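Local coordinates for protein beta-galactosidase (Trichoderma reesei, PDB 3OG2) that probably hydrolyses terminal non-reducing beta-D-galactose residues in beta-D-galactosides, as a glycoside hydrolase of family 35, at residues D151-Q165 with Y198-V210. Residues are numbered along the deposited sequence; the frame is centred on the assembly and turned at random. Where two conformers were deposited one is given.
Sequences DNYVAHIASIIAKAQ and YVIDQARNAGIIV
Two neighbouring outer helices of the family 35 TIM barrel, 144-163 and 193-205, pack side by side here, the axes of their portions 151-163 and 198-205 crossing at -48°, and polar side chains hold both ends of the contact. At one end Asp-151 OD1 accepts twice: Tyr-198 OH lies 2.6 Å from OD1 on its syn lone pair, the ring plane turned 28° from that of the carboxylate, while Gln-202 NE2 comes to the anti lone pair. Between the ends small apolar side chains pack closely, partly against backbone carbonyls, with Ala-158 CB 3.5 Å from Ala-206 CB and Ile-208 CD1 4.1 Å from Ala-162 CB. At the other end the extended chain of Gln-165 (chi2 173°) carries its amide to the backbone beyond the Schellman turn at Gly-207. There Gln-165 OE1 takes Ile-209 N at 2.8 Å in its carbonyl plane and Val-210 N at 3.1 Å, tilted from that plane; NE2 gives to Gly-207 O and, within its own segment, to Ala-162 O. A leucine in place of Gln-165 would probably leave the Ile-209 and Val-210 amides without their acceptor and the 207-210 loop less firmly tied. Beneath, Ala-158, Ala-203 and Ile-208 rest on Tyr-175 of barrel strand 172-177, and Ile-157 reaches strand 110-116.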
ATOM      1  N   ASP A 151     -16.292 -19.416  -8.724  1.00  8.56           N
ATOM      2  CA  ASP A 151     -15.606 -20.192  -9.760  1.00  8.17           C
ATOM      3  C   ASP A 151     -15.249 -19.356 -10.973  1.00  8.06           C
ATOM      4  O   ASP A 151     -14.137 -19.497 -11.523  1.00  8.76           O
ATOM      5  CB  ASP A 151     -16.487 -21.344 -10.276  1.00  8.86           C
ATOM      6  CG  ASP A 151     -16.551 -22.514  -9.301  1.00 10.22           C
ATOM      7  OD1 ASP A 151     -15.616 -22.726  -8.498  1.00 11.98           O
ATOM      8  OD2 ASP A 151     -17.536 -23.284  -9.410  1.00 12.59           O
ATOM      9  N   ASN A 152     -16.142 -18.533 -11.475  1.00  8.74           N
ATOM     10  CA  ASN A 152     -15.867 -17.774 -12.689  1.00  8.12           C
ATOM     11  C   ASN A 152     -14.714 -16.811 -12.434  1.00  7.53           C
ATOM     12  O   ASN A 152     -13.814 -16.692 -13.291  1.00  9.05           O
ATOM     13  CB  ASN A 152     -17.149 -17.012 -13.092  1.00  9.50           C
ATOM     14  CG  ASN A 152     -16.979 -16.338 -14.446  1.00 10.26           C
ATOM     15  OD1 ASN A 152     -16.503 -16.920 -15.419  1.00 11.43           O
ATOM     16  ND2 ASN A 152     -17.407 -15.076 -14.538  1.00 11.06           N
ATOM     17  N   TYR A 153     -14.701 -16.124 -11.314  1.00  7.52           N
ATOM     18  CA  TYR A 153     -13.621 -15.184 -11.025  1.00  7.98           C
ATOM     19  C   TYR A 153     -12.320 -15.931 -10.932  1.00  6.76           C
ATOM     20  O   TYR A 153     -11.316 -15.512 -11.543  1.00  8.24           O
ATOM     21  CB  TYR A 153     -13.937 -14.469  -9.671  1.00  8.53           C
ATOM     22  CG  TYR A 153     -12.723 -13.740  -9.163  1.00  7.94           C
ATOM     23  CD1 TYR A 153     -12.246 -12.568  -9.805  1.00  8.20           C
ATOM     24  CD2 TYR A 153     -12.034 -14.193  -8.040  1.00  7.47           C
ATOM     25  CE1 TYR A 153     -11.090 -11.916  -9.291  1.00  7.00           C
ATOM     26  CE2 TYR A 153     -10.921 -13.568  -7.556  1.00  7.21           C
ATOM     27  CZ  TYR A 153     -10.452 -12.426  -8.180  1.00  7.53           C
ATOM     28  OH  TYR A 153      -9.343 -11.789  -7.691  1.00  9.14           O
ATOM     29  N   VAL A 154     -12.257 -17.038 -10.195  1.00  7.80           N
ATOM     30  CA  VAL A 154     -10.932 -17.681 -10.051  1.00  7.49           C
ATOM     31  C   VAL A 154     -10.468 -18.244 -11.359  1.00  8.02           C
ATOM     32  O   VAL A 154      -9.278 -18.123 -11.727  1.00  8.62           O
ATOM     33  CB  VAL A 154     -10.909 -18.732  -8.921  1.00  8.55           C
ATOM     34  CG1 VAL A 154      -9.513 -19.320  -8.821  1.00 10.14           C
ATOM     35  CG2 VAL A 154     -11.370 -18.063  -7.603  1.00  9.06           C
ATOM     36  N   ALA A 155     -11.375 -18.840 -12.152  1.00  8.29           N
ATOM     37  CA  ALA A 155     -10.966 -19.387 -13.429  1.00  9.34           C
ATOM     38  C   ALA A 155     -10.335 -18.319 -14.296  1.00  9.08           C
ATOM     39  O   ALA A 155      -9.310 -18.565 -14.954  1.00 10.96           O
ATOM     40  CB  ALA A 155     -12.171 -20.026 -14.118  1.00 10.38           C
ATOM     41  N   HIS A 156     -10.938 -17.130 -14.315  1.00  7.72           N
ATOM     42  CA  HIS A 156     -10.420 -16.060 -15.147  1.00  7.67           C
ATOM     43  C   HIS A 156      -9.135 -15.477 -14.578  1.00  8.00           C
ATOM     44  O   HIS A 156      -8.126 -15.327 -15.288  1.00  8.83           O
ATOM     45  CB  HIS A 156     -11.462 -14.908 -15.281  1.00  8.35           C
ATOM     46  CG  HIS A 156     -12.490 -15.260 -16.296  1.00 10.02           C
ATOM     47  ND1 HIS A 156     -13.627 -16.024 -16.050  1.00 12.88           N
ATOM     48  CD2 HIS A 156     -12.539 -14.889 -17.607  1.00 12.91           C
ATOM     49  CE1 HIS A 156     -14.320 -16.132 -17.199  1.00 14.60           C
ATOM     50  NE2 HIS A 156     -13.674 -15.453 -18.150  1.00 15.12           N
ATOM     51  N   ILE A 157      -9.138 -15.094 -13.278  1.00  7.78           N
ATOM     52  CA  ILE A 157      -7.953 -14.386 -12.766  1.00  7.59           C
ATOM     53  C   ILE A 157      -6.772 -15.333 -12.630  1.00  7.56           C
ATOM     54  O   ILE A 157      -5.620 -14.936 -12.879  1.00  8.34           O
ATOM     55  CB  ILE A 157      -8.278 -13.648 -11.447  1.00  7.80           C
ATOM     56  CG1 ILE A 157      -7.246 -12.541 -11.181  1.00  9.41           C
ATOM     57  CG2 ILE A 157      -8.369 -14.591 -10.234  1.00  8.51           C
ATOM     58  CD1 ILE A 157      -7.312 -11.377 -12.148  1.00 10.25           C
ATOM     59  N   ALA A 158      -6.992 -16.596 -12.246  1.00  7.85           N
ATOM     60  CA  ALA A 158      -5.860 -17.499 -12.092  1.00  8.21           C
ATOM     61  C   ALA A 158      -5.341 -17.864 -13.447  1.00  8.53           C
ATOM     62  O   ALA A 158      -4.132 -18.122 -13.552  1.00  9.70           O
ATOM     63  CB  ALA A 158      -6.231 -18.701 -11.233  1.00  8.69           C
ATOM     64  N   SER A 159      -6.151 -17.852 -14.507  1.00  8.63           N
ATOM     65  CA  SER A 159      -5.535 -18.108 -15.826  0.50  9.78           C
ATOM     66  C   SER A 159      -4.742 -16.900 -16.310  1.00  8.30           C
ATOM     67  O   SER A 159      -3.697 -17.097 -16.929  1.00  9.54           O
ATOM     68  CB  SER A 159      -6.607 -18.516 -16.811  0.50 10.87           C
ATOM     69  OG  SER A 159      -7.486 -17.476 -17.134  0.50 23.41           O
ATOM     70  N   ILE A 160      -5.179 -15.667 -15.988  1.00  8.34           N
ATOM     71  CA  ILE A 160      -4.375 -14.479 -16.284  1.00  8.25           C
ATOM     72  C   ILE A 160      -3.053 -14.553 -15.549  1.00  7.68           C
ATOM     73  O   ILE A 160      -1.984 -14.326 -16.120  1.00  9.16           O
ATOM     74  CB  ILE A 160      -5.169 -13.224 -15.875  1.00  8.93           C
ATOM     75  CG1 ILE A 160      -6.281 -12.924 -16.907  1.00  9.87           C
ATOM     76  CG2 ILE A 160      -4.285 -12.003 -15.691  1.00 11.11           C
ATOM     77  CD1 ILE A 160      -7.350 -11.978 -16.428  1.00 10.89           C
ATOM     78  N   ILE A 161      -3.090 -14.898 -14.266  1.00  7.86           N
ATOM     79  CA  ILE A 161      -1.843 -15.011 -13.490  0.50  7.75           C
ATOM     80  C   ILE A 161      -0.993 -16.138 -14.037  1.00  7.36           C
ATOM     81  O   ILE A 161       0.239 -16.067 -14.101  1.00  8.52           O
ATOM     82  CB  ILE A 161      -2.232 -15.178 -12.026  0.50  7.05           C
ATOM     83  CG1 ILE A 161      -2.916 -13.895 -11.480  0.50  7.79           C
ATOM     84  CG2 ILE A 161      -1.064 -15.569 -11.138  0.50  6.27           C
ATOM     85  CD1 ILE A 161      -3.266 -14.052  -9.999  0.50 12.94           C
ATOM     86  N   ALA A 162      -1.646 -17.257 -14.452  1.00  8.08           N
ATOM     87  CA  ALA A 162      -0.903 -18.407 -14.930  1.00  8.10           C
ATOM     88  C   ALA A 162      -0.039 -18.026 -16.137  1.00  8.09           C
ATOM     89  O   ALA A 162       1.115 -18.453 -16.269  1.00  8.33           O
ATOM     90  CB  ALA A 162      -1.828 -19.575 -15.328  1.00 10.14           C
ATOM     91  N   LYS A 163      -0.590 -17.200 -17.033  1.00  9.01           N
ATOM     92  CA  LYS A 163       0.165 -16.808 -18.235  1.00  9.41           C
ATOM     93  C   LYS A 163       1.391 -15.976 -17.864  1.00  8.66           C
ATOM     94  O   LYS A 163       2.368 -16.004 -18.619  1.00 11.18           O
ATOM     95  CB  LYS A 163      -0.811 -16.038 -19.144  1.00 12.74           C
ATOM     96  CG  LYS A 163      -1.957 -16.888 -19.644  1.00 27.71           C
ATOM     97  CD  LYS A 163      -2.926 -16.205 -20.575  1.00 31.71           C
ATOM     98  CE  LYS A 163      -3.915 -17.169 -21.162  1.00 44.20           C
ATOM     99  NZ  LYS A 163      -4.926 -17.736 -20.228  1.00 58.40           N
ATOM    100  N   ALA A 164       1.324 -15.315 -16.726  1.00  8.48           N
ATOM    101  CA  ALA A 164       2.414 -14.424 -16.279  1.00  8.26           C
ATOM    102  C   ALA A 164       3.414 -15.161 -15.408  1.00  6.94           C
ATOM    103  O   ALA A 164       4.316 -14.550 -14.839  1.00  7.98           O
ATOM    104  CB  ALA A 164       1.824 -13.246 -15.547  1.00  8.99           C
ATOM    105  N   GLN A 165       3.294 -16.476 -15.219  1.00  7.70           N
ATOM    106  CA  GLN A 165       4.275 -17.199 -14.414  1.00  7.66           C
ATOM    107  C   GLN A 165       5.652 -17.208 -15.034  1.00  7.56           C
ATOM    108  O   GLN A 165       5.842 -17.148 -16.253  1.00  8.42           O
ATOM    109  CB  GLN A 165       3.786 -18.669 -14.262  1.00  7.77           C
ATOM    110  CG  GLN A 165       2.610 -18.762 -13.270  1.00  8.56           C
ATOM    111  CD  GLN A 165       2.051 -20.166 -13.266  1.00  8.13           C
ATOM    112  OE1 GLN A 165       2.013 -20.823 -12.209  1.00  9.02           O
ATOM    113  NE2 GLN A 165       1.558 -20.681 -14.388  1.00  8.54           N
ATOM    114  N   TYR A 198     -10.549 -27.167  -2.058  1.00  8.59           N
ATOM    115  CA  TYR A 198     -11.293 -26.660  -3.231  1.00  8.22           C
ATOM    116  C   TYR A 198     -10.604 -25.388  -3.736  1.00  7.58           C
ATOM    117  O   TYR A 198     -10.477 -25.214  -4.967  1.00  8.36           O
ATOM    118  CB  TYR A 198     -12.716 -26.348  -2.824  1.00  9.44           C
ATOM    119  CG  TYR A 198     -13.613 -25.991  -3.988  1.00  8.57           C
ATOM    120  CD1 TYR A 198     -13.704 -24.655  -4.430  1.00 10.03           C
ATOM    121  CD2 TYR A 198     -14.366 -26.957  -4.656  1.00 11.68           C
ATOM    122  CE1 TYR A 198     -14.504 -24.321  -5.498  1.00  9.47           C
ATOM    123  CE2 TYR A 198     -15.182 -26.626  -5.722  1.00 10.58           C
ATOM    124  CZ  TYR A 198     -15.252 -25.301  -6.153  1.00 11.38           C
ATOM    125  OH  TYR A 198     -16.092 -24.974  -7.188  1.00 13.67           O
ATOM    126  N   VAL A 199     -10.219 -24.494  -2.817  1.00  7.65           N
ATOM    127  CA  VAL A 199      -9.616 -23.207  -3.241  1.00  8.00           C
ATOM    128  C   VAL A 199      -8.307 -23.470  -3.959  1.00  7.24           C
ATOM    129  O   VAL A 199      -7.989 -22.887  -5.013  1.00  7.93           O
ATOM    130  CB  VAL A 199      -9.448 -22.326  -1.992  1.00  8.55           C
ATOM    131  CG1 VAL A 199      -8.610 -21.086  -2.275  1.00 11.51           C
ATOM    132  CG2 VAL A 199     -10.824 -21.942  -1.435  1.00  8.76           C
ATOM    133  N   ILE A 200      -7.497 -24.430  -3.425  1.00  8.13           N
ATOM    134  CA  ILE A 200      -6.273 -24.806  -4.138  1.00  8.26           C
ATOM    135  C   ILE A 200      -6.548 -25.408  -5.513  1.00  7.82           C
ATOM    136  O   ILE A 200      -5.878 -25.043  -6.492  1.00  9.58           O
ATOM    137  CB  ILE A 200      -5.449 -25.813  -3.273  1.00  8.31           C
ATOM    138  CG1 ILE A 200      -4.874 -25.084  -2.043  1.00  8.96           C
ATOM    139  CG2 ILE A 200      -4.372 -26.512  -4.086  1.00  9.16           C
ATOM    140  CD1 ILE A 200      -4.285 -26.031  -0.999  1.00 12.67           C
ATOM    141  N   ASP A 201      -7.519 -26.315  -5.571  1.00  8.59           N
ATOM    142  CA  ASP A 201      -7.851 -26.961  -6.830  1.00  9.32           C
ATOM    143  C   ASP A 201      -8.269 -25.929  -7.885  1.00  8.18           C
ATOM    144  O   ASP A 201      -7.925 -26.116  -9.071  1.00  8.97           O
ATOM    145  CB  ASP A 201      -9.005 -27.960  -6.667  1.00 10.10           C
ATOM    146  CG  ASP A 201      -8.742 -29.211  -5.881  1.00 13.05           C
ATOM    147  OD1 ASP A 201      -7.556 -29.577  -5.625  1.00 13.48           O
ATOM    148  OD2 ASP A 201      -9.740 -29.921  -5.502  1.00 18.06           O
ATOM    149  N   GLN A 202      -8.990 -24.884  -7.470  1.00  7.74           N
ATOM    150  CA  GLN A 202      -9.385 -23.891  -8.498  1.00  7.95           C
ATOM    151  C   GLN A 202      -8.157 -23.297  -9.165  1.00  8.39           C
ATOM    152  O   GLN A 202      -8.106 -23.029 -10.350  1.00  8.79           O
ATOM    153  CB  GLN A 202     -10.169 -22.734  -7.901  1.00  8.99           C
ATOM    154  CG  GLN A 202     -11.559 -23.118  -7.354  1.00  9.14           C
ATOM    155  CD  GLN A 202     -12.188 -21.899  -6.728  1.00  7.94           C
ATOM    156  OE1 GLN A 202     -11.587 -21.324  -5.780  1.00  9.18           O
ATOM    157  NE2 GLN A 202     -13.329 -21.457  -7.211  1.00  9.40           N
ATOM    158  N   ALA A 203      -7.142 -22.981  -8.310  1.00  8.75           N
ATOM    159  CA  ALA A 203      -5.929 -22.340  -8.864  1.00  7.99           C
ATOM    160  C   ALA A 203      -5.159 -23.342  -9.705  1.00  7.67           C
ATOM    161  O   ALA A 203      -4.701 -23.023 -10.820  1.00  8.74           O
ATOM    162  CB  ALA A 203      -5.079 -21.812  -7.709  1.00  9.13           C
ATOM    163  N   ARG A 204      -4.969 -24.596  -9.233  1.00  8.24           N
ATOM    164  CA  ARG A 204      -4.222 -25.600 -10.001  1.00  8.76           C
ATOM    165  C   ARG A 204      -4.933 -25.859 -11.330  1.00  8.97           C
ATOM    166  O   ARG A 204      -4.298 -26.015 -12.361  1.00 10.48           O
ATOM    167  CB  ARG A 204      -4.113 -26.905  -9.190  1.00  9.11           C
ATOM    168  CG  ARG A 204      -3.187 -26.736  -7.996  1.00  9.29           C
ATOM    169  CD  ARG A 204      -1.766 -26.396  -8.392  1.00  9.81           C
ATOM    170  NE  ARG A 204      -0.793 -26.535  -7.305  1.00 10.64           N
ATOM    171  CZ  ARG A 204       0.319 -25.812  -7.136  1.00  9.31           C
ATOM    172  NH1 ARG A 204       0.617 -24.855  -8.009  1.00 10.79           N
ATOM    173  NH2 ARG A 204       1.090 -26.069  -6.103  1.00 13.64           N
ATOM    174  N   ASN A 205      -6.276 -25.944 -11.287  1.00  8.80           N
ATOM    175  CA  ASN A 205      -7.057 -26.250 -12.488  1.00 10.16           C
ATOM    176  C   ASN A 205      -6.905 -25.136 -13.518  1.00 10.47           C
ATOM    177  O   ASN A 205      -7.036 -25.426 -14.722  1.00 13.49           O
ATOM    178  CB  ASN A 205      -8.534 -26.415 -12.164  1.00 11.29           C
ATOM    179  CG  ASN A 205      -8.887 -27.681 -11.417  1.00 13.77           C
ATOM    180  OD1 ASN A 205     -10.001 -27.792 -10.836  1.00 17.46           O
ATOM    181  ND2 ASN A 205      -7.989 -28.618 -11.385  1.00 13.39           N
ATOM    182  N   ALA A 206      -6.640 -23.909 -13.070  1.00 10.27           N
ATOM    183  CA  ALA A 206      -6.475 -22.772 -14.004  1.00 10.86           C
ATOM    184  C   ALA A 206      -5.045 -22.638 -14.502  1.00 10.32           C
ATOM    185  O   ALA A 206      -4.768 -21.696 -15.283  1.00 13.72           O
ATOM    186  CB  ALA A 206      -6.891 -21.467 -13.314  1.00 12.06           C
ATOM    187  N   GLY A 207      -4.160 -23.565 -14.115  1.00 10.59           N
ATOM    188  CA  GLY A 207      -2.820 -23.583 -14.633  1.00 11.29           C
ATOM    189  C   GLY A 207      -1.718 -23.066 -13.721  1.00  9.15           C
ATOM    190  O   GLY A 207      -0.586 -22.913 -14.185  1.00 10.11           O
ATOM    191  N   ILE A 208      -2.045 -22.767 -12.457  1.00  8.28           N
ATOM    192  CA  ILE A 208      -1.012 -22.289 -11.558  1.00  8.15           C
ATOM    193  C   ILE A 208      -0.120 -23.470 -11.198  1.00  7.50           C
ATOM    194  O   ILE A 208      -0.652 -24.454 -10.657  1.00  8.53           O
ATOM    195  CB  ILE A 208      -1.635 -21.655 -10.296  1.00  8.47           C
ATOM    196  CG1 ILE A 208      -2.500 -20.453 -10.653  1.00  9.64           C
ATOM    197  CG2 ILE A 208      -0.578 -21.318  -9.263  1.00  9.19           C
ATOM    198  CD1 ILE A 208      -1.738 -19.266 -11.274  1.00  8.90           C
ATOM    199  N   ILE A 209       1.180 -23.373 -11.534  1.00  8.27           N
ATOM    200  CA  ILE A 209       2.111 -24.473 -11.236  1.00  8.25           C
ATOM    201  C   ILE A 209       3.243 -23.985 -10.343  1.00  7.79           C
ATOM    202  O   ILE A 209       4.024 -24.804  -9.888  1.00  9.81           O
ATOM    203  CB  ILE A 209       2.690 -25.124 -12.507  1.00 10.02           C
ATOM    204  CG1 ILE A 209       3.408 -24.124 -13.409  1.00 10.16           C
ATOM    205  CG2 ILE A 209       1.562 -25.888 -13.237  1.00 11.92           C
ATOM    206  CD1 ILE A 209       4.097 -24.833 -14.600  1.00 13.54           C
ATOM    207  N   VAL A 210       3.363 -22.658 -10.067  1.00  8.00           N
ATOM    208  CA  VAL A 210       4.347 -22.180  -9.122  1.00  7.77           C
ATOM    209  C   VAL A 210       3.922 -22.581  -7.726  1.00  7.41           C
ATOM    210  O   VAL A 210       2.794 -23.066  -7.514  1.00  8.09           O
ATOM    211  CB  VAL A 210       4.540 -20.648  -9.242  1.00  8.28           C
ATOM    212  CG1 VAL A 210       5.165 -20.339 -10.647  1.00 10.79           C
ATOM    213  CG2 VAL A 210       3.260 -19.864  -8.992  1.00  9.86           C
TER